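Local coordinates for protein neutral ceramidase (PDB 2ZWS) that hydrolyses the N-acyl bond of ceramides to give sphingosine and a free fatty acid, and also runs the reverse synthesis, using a zinc ion, at residues D87-M92 with S297-V302; P180-L185 with S199-H204; Q528-S533 with G634-F639. All coordinates share one frame; numbering follows the deposited sequence. Where two conformers were deposited one is given.

How the contacts relate
Contacts 1 and 2 belong to the N-terminal catalytic part of the chain. Contact 3 lies in the C-terminal beta-sandwich, with its centre about 53 Å from that of contact 1 and about 43 Å from that of contact 2. Contact 2 is the buried one. It is a beta hairpin held by backbone hydrogen bonds and apolar side chains, and it leads to the zinc ion. Contact 1 is partly buried. There a turn leading into a strand of the same large sheet as contact 2 rests on a second sheet, through one aromatic ring, one hydroxyl and two waters. Contact 3 lies toward the surface and relies on a glutamine, an arginine and a proline.

Contact 1: residues D87-M92 with S297-V302; sequences DENNVM and SRFRFV. With PLM (palmitic acid), chain G.
Asn89 and Phe299 bring their CA atoms within 5.1 Å of each other where the turn before strand 91-95 meets strand 295-303. The contact joins two sheets of the catalytic domain. Residues 87-90 form a type I beta turn, closed by a bond from Asn90 N to Asp87 O. Asp87 OD1 also accepts from Asn89 N, which makes an Asx turn. Asp87 is inferred to bind substrate.

Phe299 has CG anti to its backbone N (chi1 173°), and its ring packs against Glu88 of the turn. Glu88 CB sits over the ring face, 3.6 Å from the ring centroid and 16° off the normal, a CH-pi contact. In the conformer given, the Glu88 carboxylate forms a salt bridge with Lys79.

Two waters link Asn89 OD1 to the Phe299 backbone. Both donate to Asn89 OD1. One accepts from Phe299 N at 3.0 Å, and the other donates to Phe299 O at 2.9 Å. On the far side of the strand, the palmitic acid carboxylate lies over one face of the Arg298 guanidinium, with NH2 3.1 Å from PLM O2. The one direct hydrogen bond between the segments runs from Ser297 OG to Asn89 O, 2.7 Å long, with the hydroxyl 48° out of the carbonyl plane.

Contact 2: residues P180-L185 with S199-H204; sequences PQMSVL and SWFPVH. With ZN (zinc ion), chain B.
Ser183 and Trp200 form an antiparallel hydrogen-bonded pair between strands 181-189 and 194-200. Ser183 N donates to Trp200 O at 3.0 Å, and Trp200 N donates to Ser183 O at 2.8 Å. Val184 and Ser199 make the neighbouring non-hydrogen-bonded pair.

The tight part is buried on both faces of the hairpin. On the face of Ser183 and Trp200, the indole CZ3 edge meets Leu185 CB at 3.7 Å. Ser183 O also lies at the indole edge, near its plane. A water bonded to Ser183 OG donates to Trp200 O, and Ser183 OG is also hydrogen-bonded to Tyr148 OH. On the face of Val184 and Ser199, Met182 crosses Phe201 at about a right angle. Met182 runs straight to SD and bends at chi3 (-74°), which sets CE 3.6 Å from Phe201 CB. Its sulfur also lies 3.4 Å from Ser199 OG. Helix 265-286 covers this face, with Ala280 on Met182 and Ile283 on Val184.

The looser part is at the start of strand 181-189. Pro180 and Gln181 are partly exposed, and their side chains start off away from residues 199-204. Here backbone oxygens do the touching: Gln181 O lies at the Phe201 ring edge, 3.7 Å from CD2, and Pro180 O lies near CE2.

Beyond Trp200 the chain leaves the sheet and reaches His204, whose NE2 binds zinc at 2.1 Å. A water, His97, Glu411 and Tyr448 are further ligands. This is a beta hairpin whose exit loop supplies a histidine ligand to the zinc site of neutral ceramidase.

Contact 3: residues Q528-S533 with G634-F639; sequences QQPRES and GSTRSF
In the C-terminal beta-sandwich domain, Gln529 and Pro530 of the loop before strand 533-535 pack against Thr636, Arg637 and Phe639 of residues 634-639. The touching parts run nearly parallel, 15° apart. This second segment falls in residues 620-646, which are required for correct folding and localization.

Gln529 and Arg637 grip each other. Gln529 CB stands over the centre of one guanidinium face, 3.5 Å above the plane. The bend at chi2 (-80°) turns CD back toward Arg637. Gln529 OE1 accepts from Arg637 N at 2.9 Å and also lies 3.3 Å from Arg637 CG. The amide and guanidinium planes are only 13° apart. Arg637 is extended from CG to NE, and its NH2 donates to Pro530 O at 2.8 Å. NE adds a weak bond to the same oxygen.

The Pro530 ring fills the middle, with CD 3.6 Å from Thr636 CB and CB 3.7 Å from Phe639 CD1. Pro530 and Phe639 cross at about a right angle. Arg531 O reaches Phe639 CB at 3.3 Å. Val542 of strand 539-545 touches both Pro530 and Thr636, and the Tyr534 ring packs against that of Phe639.

Waters bridge the exposed margins. One accepts from Gln529 NE2 and donates to Ser635 O. Another accepts from Arg637 NE and lies between Arg531 O and Ser638 O.

At the end of the loop, a backbone bond between Glu532 and Glu640 leads into the parallel pairing of strands 533-535 and 629-642, at the edge of one sheet of the beta-sandwich.

Contact 1: residues D87-M92 with S297-V302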
loop_
_atom_site.group_PDB
_atom_site.type_symbol
_atom_site.label_atom_id
_atom_site.label_comp_id
_atom_site.label_asym_id
_atom_site.label_seq_id
_atom_site.Cartn_x
_atom_site.Cartn_y
_atom_site.Cartn_z
ATOM N N ASP A 87 -9.794 15.447 11.149
ATOM C CA ASP A 87 -10.085 16.036 9.854
ATOM C C ASP A 87 -8.842 15.986 8.945
ATOM O O ASP A 87 -7.867 15.283 9.220
ATOM C CB ASP A 87 -10.648 17.458 9.997
ATOM C CG ASP A 87 -9.663 18.438 10.626
ATOM O OD1 ASP A 87 -8.434 18.188 10.641
ATOM O OD2 ASP A 87 -10.132 19.504 11.081
ATOM N N GLU A 88 -8.889 16.700 7.829
ATOM C CA GLU A 88 -7.773 16.629 6.891
ATOM C C GLU A 88 -6.449 17.051 7.511
ATOM O O GLU A 88 -5.388 16.614 7.051
ATOM C CB GLU A 88 -8.040 17.466 5.643
ATOM C CG GLU A 88 -8.584 18.864 5.897
ATOM C CD GLU A 88 -10.097 18.912 5.783
ATOM O OE1 GLU A 88 -10.614 19.307 4.708
ATOM O OE2 GLU A 88 -10.774 18.526 6.749
ATOM N N ASN A 89 -6.491 17.896 8.539
ATOM C CA ASN A 89 -5.244 18.354 9.134
ATOM C C ASN A 89 -4.509 17.296 9.949
ATOM O O ASN A 89 -3.303 17.395 10.114
ATOM C CB ASN A 89 -5.477 19.578 10.006
ATOM C CG ASN A 89 -6.060 20.728 9.225
ATOM O OD1 ASN A 89 -5.534 21.102 8.194
ATOM N ND2 ASN A 89 -7.157 21.286 9.716
ATOM N N ASN A 90 -5.211 16.301 10.481
ATOM C CA ASN A 90 -4.514 15.393 11.406
ATOM C C ASN A 90 -4.624 13.916 11.062
ATOM O O ASN A 90 -4.357 13.060 11.917
ATOM C CB ASN A 90 -4.920 15.651 12.862
ATOM C CG ASN A 90 -6.312 15.174 13.164
ATOM O OD1 ASN A 90 -7.138 15.036 12.257
ATOM N ND2 ASN A 90 -6.606 14.965 14.452
ATOM N N VAL A 91 -4.960 13.620 9.799
ATOM C CA VAL A 91 -5.059 12.225 9.363
ATOM C C VAL A 91 -4.183 12.075 8.117
ATOM O O VAL A 91 -4.424 12.781 7.112
ATOM C CB VAL A 91 -6.549 11.835 9.023
ATOM C CG1 VAL A 91 -6.584 10.428 8.423
ATOM C CG2 VAL A 91 -7.495 11.961 10.239
ATOM N N MET A 92 -3.202 11.165 8.166
ATOM C CA MET A 92 -2.350 10.894 6.995
ATOM C C MET A 92 -2.532 9.447 6.590
ATOM O O MET A 92 -2.390 8.559 7.410
ATOM C CB MET A 92 -0.860 11.160 7.301
ATOM C CG MET A 92 0.045 10.995 6.094
ATOM S SD MET A 92 1.785 11.337 6.449
ATOM C CE MET A 92 1.721 13.088 6.881
ATOM N N SER A 297 0.550 20.100 12.783
ATOM C CA SER A 297 0.373 19.660 11.405
ATOM C C SER A 297 -0.162 20.775 10.527
ATOM O O SER A 297 -0.720 21.786 11.024
ATOM C CB SER A 297 -0.595 18.477 11.364
ATOM O OG SER A 297 -1.869 18.914 11.817
ATOM N N ARG A 298 0.001 20.579 9.214
ATOM C CA ARG A 298 -0.655 21.449 8.225
ATOM C C ARG A 298 -1.113 20.573 7.065
ATOM O O ARG A 298 -0.558 19.491 6.833
ATOM C CB ARG A 298 0.292 22.536 7.689
ATOM C CG ARG A 298 0.699 23.593 8.698
ATOM C CD ARG A 298 -0.451 24.517 9.139
ATOM N NE ARG A 298 0.086 25.618 9.932
ATOM C CZ ARG A 298 0.468 25.504 11.208
ATOM N NH1 ARG A 298 0.363 24.343 11.846
ATOM N NH2 ARG A 298 0.974 26.547 11.848
ATOM N N PHE A 299 -2.129 21.059 6.361
ATOM C CA PHE A 299 -2.685 20.343 5.228
ATOM C C PHE A 299 -3.299 21.353 4.277
ATOM O O PHE A 299 -3.946 22.313 4.720
ATOM C CB PHE A 299 -3.798 19.388 5.678
ATOM C CG PHE A 299 -4.533 18.738 4.539
ATOM C CD1 PHE A 299 -4.154 17.478 4.094
ATOM C CD2 PHE A 299 -5.596 19.388 3.899
ATOM C CE1 PHE A 299 -4.785 16.885 3.018
ATOM C CE2 PHE A 299 -6.246 18.782 2.843
ATOM C CZ PHE A 299 -5.847 17.543 2.400
ATOM N N ARG A 300 -3.135 21.098 2.983
ATOM C CA ARG A 300 -3.734 21.921 1.949
ATOM C C ARG A 300 -4.051 21.081 0.724
ATOM O O ARG A 300 -3.174 20.372 0.247
ATOM C CB ARG A 300 -2.699 22.986 1.523
ATOM C CG ARG A 300 -3.270 24.321 1.552
ATOM C CD ARG A 300 -2.902 25.117 0.342
ATOM N NE ARG A 300 -1.483 25.316 0.088
ATOM C CZ ARG A 300 -1.049 25.974 -0.986
ATOM N NH1 ARG A 300 -1.936 26.462 -1.836
ATOM N NH2 ARG A 300 0.256 26.165 -1.206
ATOM N N PHE A 301 -5.281 21.177 0.203
ATOM C CA PHE A 301 -5.517 20.806 -1.195
ATOM C C PHE A 301 -5.035 21.929 -2.111
ATOM O O PHE A 301 -5.425 23.090 -1.938
ATOM C CB PHE A 301 -6.984 20.517 -1.479
ATOM C CG PHE A 301 -7.451 19.156 -1.014
ATOM C CD1 PHE A 301 -6.891 17.988 -1.544
ATOM C CD2 PHE A 301 -8.501 19.032 -0.101
ATOM C CE1 PHE A 301 -7.348 16.727 -1.161
ATOM C CE2 PHE A 301 -8.963 17.753 0.326
ATOM C CZ PHE A 301 -8.377 16.613 -0.191
ATOM N N VAL A 302 -4.202 21.571 -3.077
ATOM C CA VAL A 302 -3.607 22.550 -4.016
ATOM C C VAL A 302 -4.092 22.298 -5.434
ATOM O O VAL A 302 -3.972 21.186 -5.941
ATOM C CB VAL A 302 -2.060 22.479 -3.995
ATOM C CG1 VAL A 302 -1.456 23.563 -4.868
ATOM C CG2 VAL A 302 -1.551 22.617 -2.565
HETATM C C1 PLM G . -2.488 27.488 13.086
HETATM O O1 PLM G . -2.849 26.571 13.868
HETATM O O2 PLM G . -1.358 28.012 13.237
HETATM C C2 PLM G . -3.402 27.959 11.981
HETATM C C3 PLM G . -3.889 26.754 11.180
HETATM C C4 PLM G . -4.944 27.177 10.167
HETATM C C5 PLM G . -6.329 27.427 10.760
HETATM C C6 PLM G . -7.339 27.517 9.620
HETATM C C7 PLM G . -7.615 28.964 9.230
HETATM C C8 PLM G . -6.976 29.341 7.900
HETATM C C9 PLM G . -7.453 30.716 7.437
HETATM C CA PLM G . -6.292 31.650 7.116
HETATM C CB PLM G . -5.945 31.615 5.630
HETATM C CC PLM G . -4.437 31.492 5.447
HETATM C CD PLM G . -3.877 32.646 4.622
HETATM C CE PLM G . -2.370 32.794 4.801
HETATM C CF PLM G . -1.591 31.981 3.769
HETATM C CG PLM G . -1.448 32.728 2.447
HETATM O O HOH W 1 -3.561 23.200 7.901
HETATM O O HOH W 2 -6.404 22.613 6.275
#

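Contact 2: residues P180-L185 with S199-H204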
loop_
_atom_site.group_PDB
_atom_site.type_symbol
_atom_site.label_atom_id
_atom_site.label_comp_id
_atom_site.label_asym_id
_atom_site.label_seq_id
_atom_site.Cartn_x
_atom_site.Cartn_y
_atom_site.Cartn_z
ATOM N N PRO A 180 19.800 4.768 0.682
ATOM C CA PRO A 180 19.946 3.635 1.576
ATOM C C PRO A 180 19.313 3.921 2.937
ATOM O O PRO A 180 19.289 3.060 3.799
ATOM C CB PRO A 180 21.461 3.514 1.707
ATOM C CG PRO A 180 21.904 4.915 1.679
ATOM C CD PRO A 180 20.995 5.629 0.690
ATOM N N GLN A 181 18.784 5.128 3.124
ATOM C CA GLN A 181 18.329 5.484 4.468
ATOM C C GLN A 181 17.016 4.825 4.849
ATOM O O GLN A 181 15.999 5.018 4.174
ATOM C CB GLN A 181 18.206 6.998 4.649
ATOM C CG GLN A 181 17.863 7.355 6.110
ATOM C CD GLN A 181 18.050 8.834 6.394
ATOM O OE1 GLN A 181 19.084 9.259 6.940
ATOM N NE2 GLN A 181 17.083 9.623 6.003
ATOM N N MET A 182 17.059 4.058 5.938
ATOM C CA MET A 182 15.850 3.650 6.622
ATOM C C MET A 182 15.709 4.437 7.935
ATOM O O MET A 182 16.669 4.546 8.713
ATOM C CB MET A 182 15.875 2.152 6.930
ATOM C CG MET A 182 14.645 1.700 7.736
ATOM S SD MET A 182 14.620 -0.060 8.065
ATOM C CE MET A 182 14.175 -0.709 6.429
ATOM N N SER A 183 14.515 4.967 8.189
ATOM C CA SER A 183 14.192 5.651 9.442
ATOM C C SER A 183 13.160 4.805 10.169
ATOM O O SER A 183 12.299 4.180 9.541
ATOM C CB SER A 183 13.563 7.028 9.143
ATOM O OG SER A 183 14.450 7.843 8.376
ATOM N N VAL A 184 13.237 4.777 11.500
ATOM C CA VAL A 184 12.256 4.040 12.302
ATOM C C VAL A 184 11.744 4.910 13.430
ATOM O O VAL A 184 12.539 5.476 14.188
ATOM C CB VAL A 184 12.832 2.698 12.869
ATOM C CG1 VAL A 184 11.756 1.933 13.691
ATOM C CG2 VAL A 184 13.392 1.827 11.752
ATOM N N LEU A 185 10.411 5.024 13.511
ATOM C CA LEU A 185 9.737 5.585 14.693
ATOM C C LEU A 185 9.221 4.415 15.541
ATOM O O LEU A 185 8.372 3.631 15.090
ATOM C CB LEU A 185 8.572 6.509 14.297
ATOM C CG LEU A 185 7.806 7.219 15.435
ATOM C CD1 LEU A 185 8.695 8.120 16.267
ATOM C CD2 LEU A 185 6.672 8.050 14.868
ATOM N N SER A 199 8.630 1.768 9.976
ATOM C CA SER A 199 9.895 1.839 9.211
ATOM C C SER A 199 9.647 2.555 7.873
ATOM O O SER A 199 8.674 2.240 7.172
ATOM C CB SER A 199 10.424 0.423 8.921
ATOM O OG SER A 199 11.283 0.392 7.789
ATOM N N TRP A 200 10.502 3.523 7.526
ATOM C CA TRP A 200 10.414 4.179 6.208
ATOM C C TRP A 200 11.668 3.845 5.427
ATOM O O TRP A 200 12.794 4.103 5.884
ATOM C CB TRP A 200 10.351 5.706 6.325
ATOM C CG TRP A 200 9.054 6.246 6.840
ATOM C CD1 TRP A 200 7.967 6.595 6.097
ATOM C CD2 TRP A 200 8.726 6.558 8.208
ATOM N NE1 TRP A 200 6.966 7.085 6.908
ATOM C CE2 TRP A 200 7.403 7.084 8.208
ATOM C CE3 TRP A 200 9.422 6.459 9.435
ATOM C CZ2 TRP A 200 6.754 7.507 9.374
ATOM C CZ3 TRP A 200 8.757 6.874 10.618
ATOM C CH2 TRP A 200 7.429 7.392 10.568
ATOM N N PHE A 201 11.480 3.266 4.254
ATOM C CA PHE A 201 12.608 2.884 3.396
ATOM C C PHE A 201 12.081 2.738 1.964
ATOM O O PHE A 201 11.044 2.103 1.773
ATOM C CB PHE A 201 13.242 1.563 3.855
ATOM C CG PHE A 201 14.292 1.053 2.920
ATOM C CD1 PHE A 201 14.018 -0.020 2.081
ATOM C CD2 PHE A 201 15.577 1.618 2.897
ATOM C CE1 PHE A 201 14.975 -0.498 1.183
ATOM C CE2 PHE A 201 16.557 1.152 1.982
ATOM C CZ PHE A 201 16.260 0.082 1.138
ATOM N N PRO A 202 12.760 3.333 0.963
ATOM C CA PRO A 202 12.182 3.263 -0.393
ATOM C C PRO A 202 12.615 2.048 -1.193
ATOM O O PRO A 202 13.812 1.842 -1.427
ATOM C CB PRO A 202 12.703 4.547 -1.063
ATOM C CG PRO A 202 14.082 4.770 -0.381
ATOM C CD PRO A 202 14.003 4.137 1.015
ATOM N N VAL A 203 11.638 1.269 -1.647
ATOM C CA VAL A 203 11.875 0.172 -2.588
ATOM C C VAL A 203 10.520 -0.265 -3.131
ATOM O O VAL A 203 9.606 -0.482 -2.338
ATOM C CB VAL A 203 12.654 -1.028 -1.936
ATOM C CG1 VAL A 203 11.880 -1.668 -0.729
ATOM C CG2 VAL A 203 13.034 -2.070 -3.010
ATOM N N HIS A 204 10.385 -0.349 -4.456
ATOM C CA HIS A 204 9.128 -0.854 -5.025
ATOM C C HIS A 204 8.739 -2.205 -4.427
ATOM O O HIS A 204 9.567 -3.107 -4.301
ATOM C CB HIS A 204 9.170 -0.957 -6.554
ATOM C CG HIS A 204 8.637 0.250 -7.248
ATOM N ND1 HIS A 204 9.319 1.453 -7.282
ATOM C CD2 HIS A 204 7.482 0.445 -7.934
ATOM C CE1 HIS A 204 8.585 2.341 -7.940
ATOM N NE2 HIS A 204 7.464 1.753 -8.334
HETATM ZN ZN ZN B . 5.649 2.677 -8.893
HETATM O O HOH W 3 13.829 7.122 5.885
HETATM O O HOH W 4 4.627 1.219 -10.035
#

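Contact 3: residues Q528-S533 with G634-F639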
loop_
_atom_site.group_PDB
_atom_site.type_symbol
_atom_site.label_atom_id
_atom_site.label_comp_id
_atom_site.label_asym_id
_atom_site.label_seq_id
_atom_site.Cartn_x
_atom_site.Cartn_y
_atom_site.Cartn_z
ATOM N N GLN A 528 -10.242 -32.976 -3.019
ATOM C CA GLN A 528 -8.929 -33.575 -2.819
ATOM C C GLN A 528 -8.636 -33.617 -1.334
ATOM O O GLN A 528 -8.483 -32.558 -0.713
ATOM C CB GLN A 528 -7.836 -32.767 -3.520
ATOM C CG GLN A 528 -6.433 -33.343 -3.315
ATOM C CD GLN A 528 -5.436 -32.746 -4.269
ATOM O OE1 GLN A 528 -5.764 -32.451 -5.416
ATOM N NE2 GLN A 528 -4.209 -32.572 -3.811
ATOM N N GLN A 529 -8.598 -34.826 -0.779
ATOM C CA GLN A 529 -8.260 -35.035 0.622
ATOM C C GLN A 529 -6.753 -34.989 0.802
ATOM O O GLN A 529 -6.007 -35.274 -0.131
ATOM C CB GLN A 529 -8.811 -36.387 1.126
ATOM C CG GLN A 529 -10.342 -36.457 1.159
ATOM C CD GLN A 529 -10.986 -35.794 2.374
ATOM O OE1 GLN A 529 -10.312 -35.148 3.180
ATOM N NE2 GLN A 529 -12.320 -35.928 2.487
ATOM N N PRO A 530 -6.300 -34.648 2.024
ATOM C CA PRO A 530 -4.873 -34.710 2.323
ATOM C C PRO A 530 -4.402 -36.160 2.385
ATOM O O PRO A 530 -5.221 -37.062 2.630
ATOM C CB PRO A 530 -4.794 -34.101 3.721
ATOM C CG PRO A 530 -6.148 -34.391 4.328
ATOM C CD PRO A 530 -7.099 -34.240 3.198
ATOM N N ARG A 531 -3.102 -36.358 2.176
ATOM C CA ARG A 531 -2.444 -37.648 2.377
ATOM C C ARG A 531 -2.582 -38.091 3.847
ATOM O O ARG A 531 -3.021 -37.306 4.697
ATOM C CB ARG A 531 -0.968 -37.556 1.974
ATOM C CG ARG A 531 -0.712 -37.439 0.456
ATOM C CD ARG A 531 0.743 -37.804 0.117
ATOM N NE ARG A 531 1.643 -36.644 0.071
ATOM C CZ ARG A 531 2.512 -36.300 1.026
ATOM N NH1 ARG A 531 3.281 -35.236 0.850
ATOM N NH2 ARG A 531 2.630 -37.010 2.147
ATOM N N GLU A 532 -2.223 -39.343 4.143
ATOM C CA GLU A 532 -2.248 -39.843 5.525
ATOM C C GLU A 532 -1.345 -39.065 6.474
ATOM O O GLU A 532 -1.740 -38.758 7.595
ATOM C CB GLU A 532 -1.872 -41.334 5.567
ATOM C CG GLU A 532 -2.160 -42.033 6.896
ATOM C CD GLU A 532 -1.663 -43.474 6.910
ATOM O OE1 GLU A 532 -1.351 -44.004 5.826
ATOM O OE2 GLU A 532 -1.578 -44.072 8.005
ATOM N N SER A 533 -0.135 -38.758 6.018
ATOM C CA SER A 533 0.871 -38.138 6.884
ATOM C C SER A 533 1.832 -37.256 6.097
ATOM O O SER A 533 2.024 -37.441 4.888
ATOM C CB SER A 533 1.663 -39.218 7.636
ATOM O OG SER A 533 2.571 -39.889 6.759
ATOM N N GLY A 634 -16.737 -26.611 4.467
ATOM C CA GLY A 634 -16.400 -28.034 4.521
ATOM C C GLY A 634 -15.104 -28.244 5.270
ATOM O O GLY A 634 -14.326 -27.307 5.447
ATOM N N SER A 635 -14.858 -29.480 5.688
ATOM C CA SER A 635 -13.634 -29.839 6.404
ATOM C C SER A 635 -13.052 -31.123 5.840
ATOM O O SER A 635 -13.808 -32.032 5.498
ATOM C CB SER A 635 -13.904 -30.014 7.893
ATOM O OG SER A 635 -14.131 -28.758 8.521
ATOM N N THR A 636 -11.724 -31.177 5.707
ATOM C CA THR A 636 -11.053 -32.400 5.254
ATOM C C THR A 636 -11.028 -33.423 6.381
ATOM O O THR A 636 -11.278 -33.104 7.554
ATOM C CB THR A 636 -9.578 -32.178 4.787
ATOM O OG1 THR A 636 -8.754 -31.852 5.912
ATOM C CG2 THR A 636 -9.482 -31.072 3.744
ATOM N N ARG A 637 -10.722 -34.662 6.021
ATOM C CA ARG A 637 -10.365 -35.652 7.022
ATOM C C ARG A 637 -9.061 -35.214 7.695
ATOM O O ARG A 637 -8.336 -34.365 7.160
ATOM C CB ARG A 637 -10.204 -37.026 6.369
ATOM C CG ARG A 637 -9.018 -37.122 5.445
ATOM C CD ARG A 637 -9.027 -38.444 4.728
ATOM N NE ARG A 637 -7.863 -38.567 3.866
ATOM C CZ ARG A 637 -7.804 -39.370 2.812
ATOM N NH1 ARG A 637 -8.853 -40.110 2.478
ATOM N NH2 ARG A 637 -6.701 -39.423 2.085
ATOM N N SER A 638 -8.758 -35.766 8.867
ATOM C CA SER A 638 -7.486 -35.453 9.506
ATOM C C SER A 638 -6.277 -36.067 8.785
ATOM O O SER A 638 -6.399 -37.060 8.055
ATOM C CB SER A 638 -7.495 -35.878 10.976
ATOM O OG SER A 638 -7.438 -37.289 11.056
ATOM N N PHE A 639 -5.112 -35.452 8.995
ATOM C CA PHE A 639 -3.815 -35.981 8.566
ATOM C C PHE A 639 -2.833 -35.809 9.716
ATOM O O PHE A 639 -3.087 -35.010 10.629
ATOM C CB PHE A 639 -3.309 -35.288 7.284
ATOM C CG PHE A 639 -3.159 -33.787 7.408
ATOM C CD1 PHE A 639 -4.237 -32.956 7.158
ATOM C CD2 PHE A 639 -1.940 -33.220 7.773
ATOM C CE1 PHE A 639 -4.119 -31.579 7.282
ATOM C CE2 PHE A 639 -1.809 -31.820 7.892
ATOM C CZ PHE A 639 -2.889 -31.012 7.635
HETATM O O HOH W 5 -13.954 -34.682 4.709
HETATM O O HOH W 6 -5.439 -38.040 5.570
#